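Local atomic coordinates of FACT complex subunit SPT16 (PDB entry 6A8M), a protein that probably acts within the FACT complex as a histone chaperone that destabilises and restores nucleosomes during transcription, with further roles in replication and repair. Residues Y46-T50 / A135-Y140; I36-A40 / Y59-T63; S130-T136 / G160-V166; L19-F23 / A67-E71; K296-N301 / M369-F373. All coordinates share one frame; numbering follows the deposited sequence.

Interaction 1: Y46-T50 / A135-Y140; sequences YQKTT and ATKDSY
Gln47 puts NE2 over one face of the Tyr140 ring, 3.3 Å above its plane and toward the rim, the amide tilted 39° to it. That amide also pairs with the backbone of Ser139: OE1 accepts from Ser139 N at 2.7 Å, while NE2 donates to Ser139 O at 2.8 Å, a bond that lies nearly in the amide plane. These two bonds fix the rotation of the amide, and a water joins Gln47 OE1 to Lys137 O. Beyond the ring, Tyr140 OH donates to Thr50 OG1 (2.7 Å), which meets the ring at its edge; Thr50 OG1 is also bonded to Glu60. Asp138, from the same loop, holds the start of helix 48-57. Its OD1 takes Lys48 N at 3.2 Å, and its OD2 takes both Thr49 N, through the syn lone pair, and Thr49 OG1, on the anti side, each at 2.7 Å. With CG beside its own backbone N (chi1 -71°), Asp138 turns its carboxylate onto these amides, and the helix dipole would probably favour its negative charge. Gln47 is at the N-cap position, while the first amides of the helix are taken up by a carboxylate from an N-terminal-lobe loop 85 residues further along the chain.

Interaction 2: I36-A40 / Y59-T63; sequences ILGSA and YEFPT
Packing between Leu37 and Glu60 makes up much of this contact. The two side chains cross at about a right angle, and Leu37 CD1 rests on the aliphatic part of Glu60, 3.4 Å from CG. Glu60 holds CG opposite its backbone N (chi1 -176°) and stays extended from there, which carries the carboxylate past both methyls of Leu37. Its OE1 ends 3.2 Å from Ala40 CB, while OE2 turns to Thr50 on helix 48-57, where it is hydrogen-bonded. Ala40 CB also touches Pro62 CG at 4.2 Å, and Pro62 CB lies 3.6 Å from Gly38 O.

Backbone pairing is limited to one bond, Thr63 N to Gly38 O at 2.8 Å and 161° at the hydrogen, with the donor well above the carbonyl plane. It forms at one end of two inner strands of the N-terminal lobe's mixed sheet, where strand 32-37 runs out just as the loop after helix 48-57 leads into its antiparallel neighbour, strand 64-68; Leu37 and Thr64 continue the pairing into the sheet.

Water gives a further link: one molecule lies 2.6 Å from Thr63 OG1 and makes a weak, longer bond to Ser39 OG, bridging the hydroxyls between the two segments.

Interaction 3: S130-T136 / G160-V166; sequences SAVGLAT and GLNGVDV
Val164 N donates to Val132 O at 2.7 Å, in the middle of a run of backbone bonds between strands 131-134 and 162-165. The strands are parallel, their directions 40° apart, and exchange these bonds in both senses. Asn162 N gives to Ser130 O; in return Val132 N reaches Asn162 O, and Leu134 N reaches Val164 O at 2.8 Å. Val166 N closes the series on Leu134 O at 3.2 Å.

Past this last bond, Thr136 N donates to Asp165 OD1 at 3.0 Å, arriving nearly in line with the C-O bond of the carboxylate; Thr136 OG1 is modelled doubtfully close to the same oxygen. The Thr136 rotamer (chi1 57°) lays CG2 3.7 Å from Asp165 CA. The other oxygen, Asp165 OD2, accepts from Ser167 N, so one carboxylate ties the loop after strand 131-134 to the start of helix 167-174.

On one face Ala131 CB touches Val164 CG2 at 4.1 Å, and Val166 CG1 comes over Gly133, 3.6 Å from its CA. On the other, Leu134 CD1 lies over Gly163 CA at 3.9 Å. Val132, Leu134 and Leu161 all pack against Trp152 of helix 143-158, which connects the two strands: the arrangement is a beta-alpha-beta crossover unit at the edge of the N-terminal lobe's mixed sheet.

Interaction 4: L19-F23 / A67-E71; sequences LRDRF and AVFKE
Helix 9-22, at Leu19-Phe23, passes residues 67-71, which continue strand 64-68, the backbones coming nearest at Arg20 and Lys70, whose CA atoms are 6.1 Å apart. This is helix-on-sheet packing in the N-terminal lobe, where the first helix of the model meets the mixed beta-sheet.

Val68 turns its two methyls to different residues of the helical segment. CG2 meets Leu19 CD2 at 3.9 Å, the branched side chains lying at a slant to one another; CG1 meets Phe23 CE2, also at 3.9 Å. The Phe23 side chain runs antiparallel alongside that of Val68. Phe23 directs CG between its backbone N and carbonyl carbon (chi1 85°), which brings the ring edge against the backbone of Phe69 and Lys70, with CE2 4.0 Å from Phe69 C. Leu33 of strand 32-37 touches both Leu19 and Phe23, and Leu19 reaches Leu170 and Leu173 of helix 167-174 as well.

Outside this apolar layer Arg20 bends back along Phe69 and Lys70, its CG 3.4 Å from Phe69 O. Its guanidinium has two partners: NE makes a salt bridge with Asp21 OD1 at 3.0 Å, and NH1 donates to Lys70 O, also at 3.0 Å, approaching almost along the C=O axis.

Interaction 5: K296-N301 / M369-F373; sequences KNYCSN and MGLEF
Leu371 comes over one face of the Tyr298 ring, its CD2 3.6 Å from the ring centroid and 18° off the normal, a CH-pi contact. The same methyl reaches Asn297 CB at 3.6 Å, so the leucine tip is caught between two consecutive residues. Phe373 is presented differently: it meets the strand with its ring edge. CD1 touches Cys299 CB at 3.7 Å, Ser300 O and Asn301 OD1 lie in the ring plane, and Cys299 SG stands at the edge too, 5.4 Å from the centroid. The Asn301 amide is turned almost perpendicular to this ring (85°), and its OD1 is hydrogen-bonded to Tyr258 OH. Met369 has CG opposite its backbone N (chi1 -179°) and bends at its last torsion, which runs the thioether along Cys299 and leaves CE 3.7 Å from Ser300 CA. Between these groups Cys299 N donates to Gly370 O at 2.8 Å, and a water lies within bonding distance of both Asn297 O and Leu371 O. The contact joins strand 298-308 of the M24 peptidase-like domain to the loop after strand 364-368; helix 179-208 packs on Tyr298 and Ser300, strand 412-424 touches Met369, and helix 48-57 of the N-terminal lobe reaches Leu371 through Trp55.

In the fold
From the N terminus, interaction 4 is the first to open: it closes the loop from helix 9-22 to 67-71, and interaction 2 lies within that loop, joining the end of strand 32-37 to the loop leading into strand 64-68, around helix 48-57. Interaction 1 crosses both, starting inside their loops and reaching forward to 135-140; it touches interaction 2 through Tyr140 against Leu37. Interaction 3 crosses interaction 1 in turn, shares Ala135 and Thr136 with it, and closes the loop that carries helix 143-158. These four all lie in the N-terminal lobe. Interaction 5 follows in series within the M24 domain, closing the loop from 296-301 to 369-373 and meeting interaction 1 where Tyr46 packs on 369-373, across the lobe boundary.

Interaction 1: Y46-T50 / A135-Y140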
# COMPACT_ATOMS: atom_id res chain seq x y z
N TYR A 46 -2.89 -2.25 -7.24
CA TYR A 46 -2.95 -2.91 -5.94
C TYR A 46 -3.86 -4.13 -5.95
O TYR A 46 -4.36 -4.53 -4.88
CB TYR A 46 -3.41 -1.92 -4.86
CG TYR A 46 -2.50 -0.69 -4.80
CD1 TYR A 46 -1.14 -0.83 -4.56
CD2 TYR A 46 -3.00 0.58 -5.02
CE1 TYR A 46 -0.29 0.29 -4.53
CE2 TYR A 46 -2.17 1.69 -4.97
CZ TYR A 46 -0.83 1.54 -4.74
OH TYR A 46 -0.04 2.66 -4.70
N GLN A 47 -4.10 -4.74 -7.11
CA GLN A 47 -4.83 -6.01 -7.13
C GLN A 47 -3.98 -7.10 -6.47
O GLN A 47 -2.74 -7.07 -6.50
CB GLN A 47 -5.20 -6.41 -8.56
CG GLN A 47 -6.16 -5.40 -9.24
CD GLN A 47 -6.89 -5.98 -10.43
OE1 GLN A 47 -8.04 -6.38 -10.31
NE2 GLN A 47 -6.23 -6.02 -11.59
N LYS A 48 -4.66 -8.07 -5.86
CA LYS A 48 -3.93 -9.03 -5.03
C LYS A 48 -2.93 -9.82 -5.85
O LYS A 48 -1.83 -10.14 -5.37
CB LYS A 48 -4.90 -9.97 -4.33
CG LYS A 48 -5.89 -9.24 -3.44
CD LYS A 48 -5.20 -8.51 -2.32
CE LYS A 48 -6.21 -7.59 -1.58
NZ LYS A 48 -7.45 -8.31 -1.16
N THR A 49 -3.27 -10.15 -7.09
CA THR A 49 -2.36 -10.95 -7.89
C THR A 49 -1.13 -10.16 -8.28
O THR A 49 -0.00 -10.69 -8.25
CB THR A 49 -3.07 -11.48 -9.14
OG1 THR A 49 -4.20 -12.26 -8.71
CG2 THR A 49 -2.14 -12.35 -9.93
N THR A 50 -1.31 -8.88 -8.60
CA THR A 50 -0.17 -8.01 -8.86
C THR A 50 0.69 -7.84 -7.63
O THR A 50 1.93 -7.88 -7.71
CB THR A 50 -0.65 -6.64 -9.36
OG1 THR A 50 -1.37 -6.82 -10.58
CG2 THR A 50 0.54 -5.68 -9.58
N ALA A 135 -7.86 -15.14 -5.87
CA ALA A 135 -8.03 -13.69 -5.67
C ALA A 135 -9.34 -13.31 -6.36
O ALA A 135 -9.38 -12.95 -7.54
CB ALA A 135 -6.82 -12.93 -6.21
N THR A 136 -10.45 -13.42 -5.61
CA THR A 136 -11.76 -13.46 -6.25
C THR A 136 -12.19 -12.11 -6.80
O THR A 136 -13.01 -12.06 -7.72
CB THR A 136 -12.83 -13.99 -5.27
OG1 THR A 136 -12.88 -13.19 -4.08
CG2 THR A 136 -12.52 -15.43 -4.87
N LYS A 137 -11.61 -11.02 -6.30
CA LYS A 137 -12.02 -9.69 -6.72
C LYS A 137 -11.15 -9.11 -7.83
O LYS A 137 -11.48 -8.03 -8.34
CB LYS A 137 -12.02 -8.73 -5.53
CG LYS A 137 -12.80 -9.28 -4.34
CD LYS A 137 -14.22 -9.64 -4.73
CE LYS A 137 -14.93 -10.37 -3.60
NZ LYS A 137 -14.67 -9.69 -2.30
N ASP A 138 -10.08 -9.78 -8.22
CA ASP A 138 -9.18 -9.23 -9.24
C ASP A 138 -9.80 -9.30 -10.63
O ASP A 138 -10.58 -10.20 -10.95
CB ASP A 138 -7.85 -9.98 -9.26
CG ASP A 138 -6.99 -9.70 -8.04
OD1 ASP A 138 -7.44 -9.03 -7.08
OD2 ASP A 138 -5.83 -10.16 -8.06
N SER A 139 -9.40 -8.37 -11.48
CA SER A 139 -9.89 -8.34 -12.85
C SER A 139 -8.76 -7.95 -13.78
O SER A 139 -8.08 -6.94 -13.54
CB SER A 139 -11.07 -7.37 -13.00
OG SER A 139 -11.45 -7.24 -14.36
N TYR A 140 -8.54 -8.75 -14.82
CA TYR A 140 -7.57 -8.46 -15.86
C TYR A 140 -8.18 -8.74 -17.23
O TYR A 140 -9.14 -9.50 -17.37
CB TYR A 140 -6.28 -9.29 -15.69
CG TYR A 140 -5.54 -9.08 -14.39
CD1 TYR A 140 -5.82 -9.85 -13.26
CD2 TYR A 140 -4.56 -8.10 -14.28
CE1 TYR A 140 -5.15 -9.66 -12.06
CE2 TYR A 140 -3.86 -7.90 -13.08
CZ TYR A 140 -4.17 -8.68 -11.98
OH TYR A 140 -3.48 -8.48 -10.81
O HOH W 1 -9.74 -5.30 -8.69

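Interaction 2: I36-A40 / Y59-T63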
# COMPACT_ATOMS: atom_id res chain seq x y z
N ILE A 36 -4.00 -15.68 -11.56
CA ILE A 36 -3.89 -15.49 -13.01
C ILE A 36 -3.75 -14.01 -13.28
O ILE A 36 -4.66 -13.23 -12.98
CB ILE A 36 -5.10 -16.06 -13.78
CG1 ILE A 36 -5.54 -17.41 -13.19
CG2 ILE A 36 -4.76 -16.19 -15.26
CD1 ILE A 36 -6.57 -17.28 -12.09
N LEU A 37 -2.63 -13.62 -13.88
CA LEU A 37 -2.39 -12.23 -14.23
C LEU A 37 -2.57 -12.11 -15.74
O LEU A 37 -1.89 -12.80 -16.50
CB LEU A 37 -1.00 -11.78 -13.79
CG LEU A 37 -0.95 -10.32 -13.30
CD1 LEU A 37 0.25 -10.10 -12.44
CD2 LEU A 37 -1.00 -9.33 -14.48
N GLY A 38 -3.48 -11.25 -16.17
CA GLY A 38 -3.63 -11.05 -17.60
C GLY A 38 -2.76 -9.91 -18.09
O GLY A 38 -1.57 -9.85 -17.77
N SER A 39 -3.33 -8.99 -18.86
CA SER A 39 -2.56 -7.84 -19.29
C SER A 39 -2.38 -6.86 -18.13
O SER A 39 -3.26 -6.72 -17.27
CB SER A 39 -3.24 -7.15 -20.48
OG SER A 39 -3.27 -8.02 -21.61
N ALA A 40 -1.24 -6.18 -18.12
CA ALA A 40 -0.99 -5.21 -17.07
C ALA A 40 -2.02 -4.09 -17.13
O ALA A 40 -2.44 -3.67 -18.21
CB ALA A 40 0.42 -4.64 -17.19
N TYR A 59 8.53 -7.98 -9.44
CA TYR A 59 8.04 -7.42 -10.69
C TYR A 59 6.71 -8.07 -11.01
O TYR A 59 6.47 -9.22 -10.62
CB TYR A 59 8.97 -7.69 -11.87
CG TYR A 59 10.34 -7.14 -11.67
CD1 TYR A 59 10.63 -5.84 -12.05
CD2 TYR A 59 11.34 -7.90 -11.08
CE1 TYR A 59 11.89 -5.31 -11.87
CE2 TYR A 59 12.61 -7.37 -10.88
CZ TYR A 59 12.87 -6.06 -11.29
OH TYR A 59 14.12 -5.49 -11.11
N GLU A 60 5.86 -7.34 -11.72
CA GLU A 60 4.64 -7.93 -12.26
C GLU A 60 4.99 -8.69 -13.54
O GLU A 60 5.72 -8.17 -14.41
CB GLU A 60 3.59 -6.85 -12.50
CG GLU A 60 2.26 -7.38 -12.97
CD GLU A 60 1.26 -6.30 -13.34
OE1 GLU A 60 1.51 -5.52 -14.29
OE2 GLU A 60 0.19 -6.25 -12.71
N PHE A 61 4.53 -9.94 -13.65
CA PHE A 61 4.72 -10.75 -14.86
C PHE A 61 3.38 -10.86 -15.56
O PHE A 61 2.54 -11.68 -15.16
CB PHE A 61 5.27 -12.14 -14.52
CG PHE A 61 6.79 -12.23 -14.40
CD1 PHE A 61 7.52 -11.23 -13.77
CD2 PHE A 61 7.46 -13.34 -14.87
CE1 PHE A 61 8.91 -11.33 -13.66
CE2 PHE A 61 8.85 -13.45 -14.76
CZ PHE A 61 9.57 -12.45 -14.15
N PRO A 62 3.11 -10.05 -16.57
CA PRO A 62 1.81 -10.15 -17.25
C PRO A 62 1.64 -11.50 -17.93
O PRO A 62 2.61 -12.23 -18.18
CB PRO A 62 1.85 -9.02 -18.27
CG PRO A 62 2.78 -8.03 -17.67
CD PRO A 62 3.86 -8.87 -17.03
N THR A 63 0.38 -11.83 -18.21
CA THR A 63 0.04 -13.02 -18.99
C THR A 63 0.69 -14.27 -18.40
O THR A 63 1.41 -15.01 -19.07
CB THR A 63 0.45 -12.82 -20.45
OG1 THR A 63 0.01 -11.52 -20.87
CG2 THR A 63 -0.19 -13.84 -21.33
O HOH W 2 -2.37 -11.26 -21.75

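Interaction 3: S130-T136 / G160-V166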
# COMPACT_ATOMS: atom_id res chain seq x y z
N SER A 130 -11.32 -29.84 -3.49
CA SER A 130 -12.41 -29.08 -4.10
C SER A 130 -12.33 -27.60 -3.76
O SER A 130 -12.85 -26.78 -4.51
CB SER A 130 -13.76 -29.65 -3.67
OG SER A 130 -13.88 -29.72 -2.26
N ALA A 131 -11.71 -27.24 -2.63
CA ALA A 131 -11.55 -25.84 -2.25
C ALA A 131 -10.28 -25.29 -2.89
O ALA A 131 -9.18 -25.80 -2.62
CB ALA A 131 -11.49 -25.69 -0.73
N VAL A 132 -10.43 -24.23 -3.68
CA VAL A 132 -9.34 -23.61 -4.42
C VAL A 132 -9.24 -22.16 -3.98
O VAL A 132 -10.22 -21.41 -4.09
CB VAL A 132 -9.56 -23.71 -5.94
CG1 VAL A 132 -8.29 -23.36 -6.68
CG2 VAL A 132 -10.05 -25.10 -6.31
N GLY A 133 -8.05 -21.74 -3.54
CA GLY A 133 -7.85 -20.37 -3.11
C GLY A 133 -7.63 -19.47 -4.31
O GLY A 133 -6.82 -19.78 -5.19
N LEU A 134 -8.38 -18.37 -4.37
CA LEU A 134 -8.38 -17.48 -5.51
C LEU A 134 -8.38 -16.03 -5.03
O LEU A 134 -8.85 -15.74 -3.92
CB LEU A 134 -9.61 -17.69 -6.39
CG LEU A 134 -9.82 -19.08 -6.99
CD1 LEU A 134 -11.16 -19.09 -7.69
CD2 LEU A 134 -8.71 -19.37 -7.97
N ALA A 135 -7.86 -15.14 -5.87
CA ALA A 135 -8.03 -13.69 -5.67
C ALA A 135 -9.34 -13.31 -6.36
O ALA A 135 -9.38 -12.95 -7.54
CB ALA A 135 -6.82 -12.93 -6.21
N THR A 136 -10.45 -13.42 -5.61
CA THR A 136 -11.76 -13.46 -6.25
C THR A 136 -12.19 -12.11 -6.80
O THR A 136 -13.01 -12.06 -7.72
CB THR A 136 -12.83 -13.99 -5.27
OG1 THR A 136 -12.88 -13.19 -4.08
CG2 THR A 136 -12.52 -15.43 -4.87
N GLY A 160 -16.82 -30.29 -8.58
CA GLY A 160 -17.53 -29.55 -7.55
C GLY A 160 -16.71 -28.50 -6.82
O GLY A 160 -16.84 -28.34 -5.60
N LEU A 161 -15.89 -27.76 -7.56
CA LEU A 161 -14.90 -26.86 -6.96
C LEU A 161 -15.55 -25.60 -6.41
O LEU A 161 -16.39 -24.98 -7.07
CB LEU A 161 -13.83 -26.48 -7.99
CG LEU A 161 -13.10 -27.63 -8.69
CD1 LEU A 161 -12.04 -27.11 -9.65
CD2 LEU A 161 -12.48 -28.58 -7.68
N ASN A 162 -15.15 -25.21 -5.20
CA ASN A 162 -15.57 -23.95 -4.61
C ASN A 162 -14.36 -23.03 -4.53
O ASN A 162 -13.35 -23.36 -3.89
CB ASN A 162 -16.22 -24.13 -3.23
CG ASN A 162 -15.39 -24.97 -2.27
OD1 ASN A 162 -15.23 -26.18 -2.47
ND2 ASN A 162 -14.91 -24.35 -1.19
N GLY A 163 -14.45 -21.88 -5.20
CA GLY A 163 -13.44 -20.86 -5.06
C GLY A 163 -13.51 -20.19 -3.69
O GLY A 163 -14.58 -19.89 -3.17
N VAL A 164 -12.34 -19.96 -3.11
CA VAL A 164 -12.24 -19.46 -1.75
C VAL A 164 -11.39 -18.20 -1.80
O VAL A 164 -10.23 -18.26 -2.22
CB VAL A 164 -11.61 -20.50 -0.80
CG1 VAL A 164 -11.28 -19.87 0.52
CG2 VAL A 164 -12.57 -21.71 -0.63
N ASP A 165 -11.95 -17.06 -1.39
CA ASP A 165 -11.14 -15.85 -1.42
C ASP A 165 -10.04 -15.91 -0.37
O ASP A 165 -10.27 -16.35 0.76
CB ASP A 165 -11.97 -14.60 -1.20
CG ASP A 165 -11.16 -13.35 -1.45
OD1 ASP A 165 -10.99 -12.99 -2.64
OD2 ASP A 165 -10.65 -12.78 -0.47
N VAL A 166 -8.84 -15.46 -0.73
CA VAL A 166 -7.72 -15.60 0.19
C VAL A 166 -7.17 -14.23 0.60
O VAL A 166 -6.01 -14.13 1.01
CB VAL A 166 -6.62 -16.49 -0.41
CG1 VAL A 166 -7.13 -17.90 -0.64
CG2 VAL A 166 -6.09 -15.90 -1.73

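Interaction 4: L19-F23 / A67-E71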
# COMPACT_ATOMS: atom_id res chain seq x y z
N LEU A 19 4.33 -19.01 1.66
CA LEU A 19 2.98 -19.13 1.12
C LEU A 19 2.51 -20.58 1.10
O LEU A 19 1.37 -20.88 1.46
CB LEU A 19 2.95 -18.54 -0.29
CG LEU A 19 1.66 -18.65 -1.10
CD1 LEU A 19 0.50 -17.90 -0.43
CD2 LEU A 19 1.91 -18.09 -2.49
N ARG A 20 3.39 -21.48 0.66
CA ARG A 20 3.09 -22.91 0.72
C ARG A 20 2.75 -23.34 2.14
O ARG A 20 1.75 -24.02 2.37
CB ARG A 20 4.29 -23.70 0.20
CG ARG A 20 4.05 -25.18 -0.02
CD ARG A 20 4.34 -25.99 1.20
NE ARG A 20 5.73 -25.85 1.62
CZ ARG A 20 6.62 -26.84 1.56
NH1 ARG A 20 6.27 -28.03 1.09
NH2 ARG A 20 7.87 -26.62 1.97
N ASP A 21 3.57 -22.93 3.10
CA ASP A 21 3.36 -23.36 4.48
C ASP A 21 2.04 -22.85 5.04
O ASP A 21 1.35 -23.58 5.77
CB ASP A 21 4.53 -22.89 5.35
CG ASP A 21 5.81 -23.60 5.01
OD1 ASP A 21 5.72 -24.69 4.39
OD2 ASP A 21 6.89 -23.08 5.33
N ARG A 22 1.64 -21.63 4.67
CA ARG A 22 0.55 -20.97 5.37
C ARG A 22 -0.82 -21.16 4.71
O ARG A 22 -1.83 -21.11 5.42
CB ARG A 22 0.84 -19.47 5.50
CG ARG A 22 -0.06 -18.74 6.49
CD ARG A 22 0.53 -18.78 7.90
NE ARG A 22 1.57 -17.77 8.07
CZ ARG A 22 1.33 -16.48 8.32
NH1 ARG A 22 2.33 -15.62 8.46
NH2 ARG A 22 0.08 -16.04 8.42
N PHE A 23 -0.88 -21.39 3.39
CA PHE A 23 -2.19 -21.30 2.74
C PHE A 23 -3.21 -22.37 3.17
O PHE A 23 -4.40 -22.05 3.21
CB PHE A 23 -2.05 -21.24 1.20
CG PHE A 23 -1.93 -22.58 0.50
CD1 PHE A 23 -3.04 -23.41 0.32
CD2 PHE A 23 -0.72 -22.99 -0.05
CE1 PHE A 23 -2.95 -24.62 -0.33
CE2 PHE A 23 -0.61 -24.22 -0.70
CZ PHE A 23 -1.73 -25.03 -0.85
N ALA A 67 0.21 -21.33 -9.80
CA ALA A 67 -0.61 -22.17 -8.93
C ALA A 67 0.29 -22.82 -7.89
O ALA A 67 1.42 -23.21 -8.19
CB ALA A 67 -1.34 -23.25 -9.72
N VAL A 68 -0.22 -22.91 -6.66
CA VAL A 68 0.58 -23.36 -5.52
C VAL A 68 -0.09 -24.58 -4.89
O VAL A 68 -1.31 -24.61 -4.73
CB VAL A 68 0.77 -22.26 -4.46
CG1 VAL A 68 1.78 -22.72 -3.44
CG2 VAL A 68 1.23 -20.92 -5.11
N PHE A 69 0.73 -25.57 -4.53
CA PHE A 69 0.28 -26.83 -3.93
C PHE A 69 1.21 -27.18 -2.77
O PHE A 69 2.28 -26.59 -2.62
CB PHE A 69 0.28 -27.98 -4.95
CG PHE A 69 -0.42 -27.65 -6.23
CD1 PHE A 69 0.25 -27.01 -7.26
CD2 PHE A 69 -1.74 -28.01 -6.42
CE1 PHE A 69 -0.40 -26.71 -8.44
CE2 PHE A 69 -2.39 -27.72 -7.60
CZ PHE A 69 -1.73 -27.07 -8.61
N LYS A 70 0.82 -28.18 -1.97
CA LYS A 70 1.72 -28.67 -0.93
C LYS A 70 3.07 -29.07 -1.50
O LYS A 70 4.13 -28.73 -0.94
CB LYS A 70 1.10 -29.86 -0.19
CG LYS A 70 2.12 -30.56 0.75
CD LYS A 70 1.53 -31.70 1.57
CE LYS A 70 2.67 -32.40 2.34
NZ LYS A 70 2.27 -33.43 3.33
N GLU A 71 3.08 -29.79 -2.62
CA GLU A 71 4.30 -30.42 -3.11
C GLU A 71 4.96 -29.65 -4.24
O GLU A 71 6.00 -30.10 -4.76
CB GLU A 71 4.02 -31.86 -3.56
CG GLU A 71 3.11 -32.68 -2.63
CD GLU A 71 3.77 -33.14 -1.33
OE1 GLU A 71 3.25 -34.10 -0.72
OE2 GLU A 71 4.80 -32.56 -0.91

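Interaction 5: K296-N301 / M369-F373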
# COMPACT_ATOMS: atom_id res chain seq x y z
N LYS A 296 10.25 0.91 -5.43
CA LYS A 296 10.24 -0.53 -5.72
C LYS A 296 8.97 -1.18 -5.18
O LYS A 296 9.01 -2.26 -4.57
CB LYS A 296 11.49 -1.21 -5.18
CG LYS A 296 12.73 -0.76 -5.94
CD LYS A 296 13.98 -1.53 -5.50
CE LYS A 296 14.09 -2.89 -6.19
NZ LYS A 296 15.51 -3.38 -6.18
N ASN A 297 7.85 -0.50 -5.40
CA ASN A 297 6.46 -0.90 -5.13
C ASN A 297 6.08 -0.76 -3.66
O ASN A 297 4.91 -1.02 -3.33
CB ASN A 297 6.14 -2.32 -5.61
CG ASN A 297 6.50 -2.54 -7.08
OD1 ASN A 297 7.25 -3.45 -7.44
ND2 ASN A 297 5.98 -1.69 -7.94
N TYR A 298 6.98 -0.31 -2.77
CA TYR A 298 6.65 -0.16 -1.35
C TYR A 298 6.09 1.24 -1.09
O TYR A 298 6.79 2.23 -1.32
CB TYR A 298 7.88 -0.49 -0.48
CG TYR A 298 8.05 -1.97 -0.50
CD1 TYR A 298 8.82 -2.59 -1.50
CD2 TYR A 298 7.40 -2.77 0.41
CE1 TYR A 298 8.90 -3.98 -1.57
CE2 TYR A 298 7.52 -4.16 0.37
CZ TYR A 298 8.25 -4.74 -0.63
OH TYR A 298 8.29 -6.12 -0.68
N CYS A 299 4.85 1.31 -0.60
CA CYS A 299 4.12 2.56 -0.37
C CYS A 299 4.48 3.22 0.95
O CYS A 299 4.70 2.55 1.97
CB CYS A 299 2.62 2.32 -0.37
SG CYS A 299 1.99 1.64 -1.92
N SER A 300 4.45 4.55 0.94
CA SER A 300 4.51 5.39 2.12
C SER A 300 3.45 6.48 1.98
O SER A 300 2.84 6.67 0.91
CB SER A 300 5.90 6.01 2.33
OG SER A 300 6.26 6.81 1.21
N ASN A 301 3.22 7.20 3.07
CA ASN A 301 2.15 8.20 3.12
C ASN A 301 2.56 9.28 4.10
O ASN A 301 3.17 8.98 5.13
CB ASN A 301 0.81 7.59 3.56
CG ASN A 301 -0.33 8.55 3.37
OD1 ASN A 301 -0.48 9.09 2.28
ND2 ASN A 301 -1.10 8.82 4.44
N MET A 369 0.30 -0.89 5.72
CA MET A 369 0.72 -0.39 4.42
C MET A 369 1.96 -1.16 3.98
O MET A 369 2.74 -1.63 4.82
CB MET A 369 0.99 1.13 4.48
CG MET A 369 1.40 1.81 3.17
SD MET A 369 1.41 3.59 3.37
CE MET A 369 2.56 3.73 4.74
N GLY A 370 2.14 -1.29 2.67
CA GLY A 370 3.33 -1.96 2.14
C GLY A 370 3.28 -1.98 0.63
O GLY A 370 3.19 -0.91 0.00
N LEU A 371 3.30 -3.18 0.03
CA LEU A 371 3.04 -3.29 -1.40
C LEU A 371 1.63 -2.83 -1.74
O LEU A 371 1.40 -2.31 -2.84
CB LEU A 371 3.26 -4.73 -1.86
CG LEU A 371 4.70 -5.25 -1.77
CD1 LEU A 371 4.79 -6.76 -1.97
CD2 LEU A 371 5.56 -4.54 -2.83
N GLU A 372 0.69 -3.02 -0.82
CA GLU A 372 -0.66 -2.48 -0.94
C GLU A 372 -0.70 -1.16 -0.17
O GLU A 372 -0.28 -1.11 0.99
CB GLU A 372 -1.68 -3.46 -0.37
CG GLU A 372 -3.13 -3.15 -0.68
CD GLU A 372 -4.03 -4.34 -0.35
OE1 GLU A 372 -5.15 -4.40 -0.86
OE2 GLU A 372 -3.60 -5.22 0.42
N PHE A 373 -1.20 -0.10 -0.82
CA PHE A 373 -1.23 1.19 -0.15
C PHE A 373 -2.11 1.16 1.10
O PHE A 373 -1.71 1.67 2.17
CB PHE A 373 -1.72 2.31 -1.08
CG PHE A 373 -1.74 3.62 -0.40
CD1 PHE A 373 -0.55 4.27 -0.13
CD2 PHE A 373 -2.94 4.19 0.03
CE1 PHE A 373 -0.54 5.48 0.54
CE2 PHE A 373 -2.92 5.40 0.71
CZ PHE A 373 -1.72 6.04 0.96
O HOH W 3 2.82 -1.58 -5.07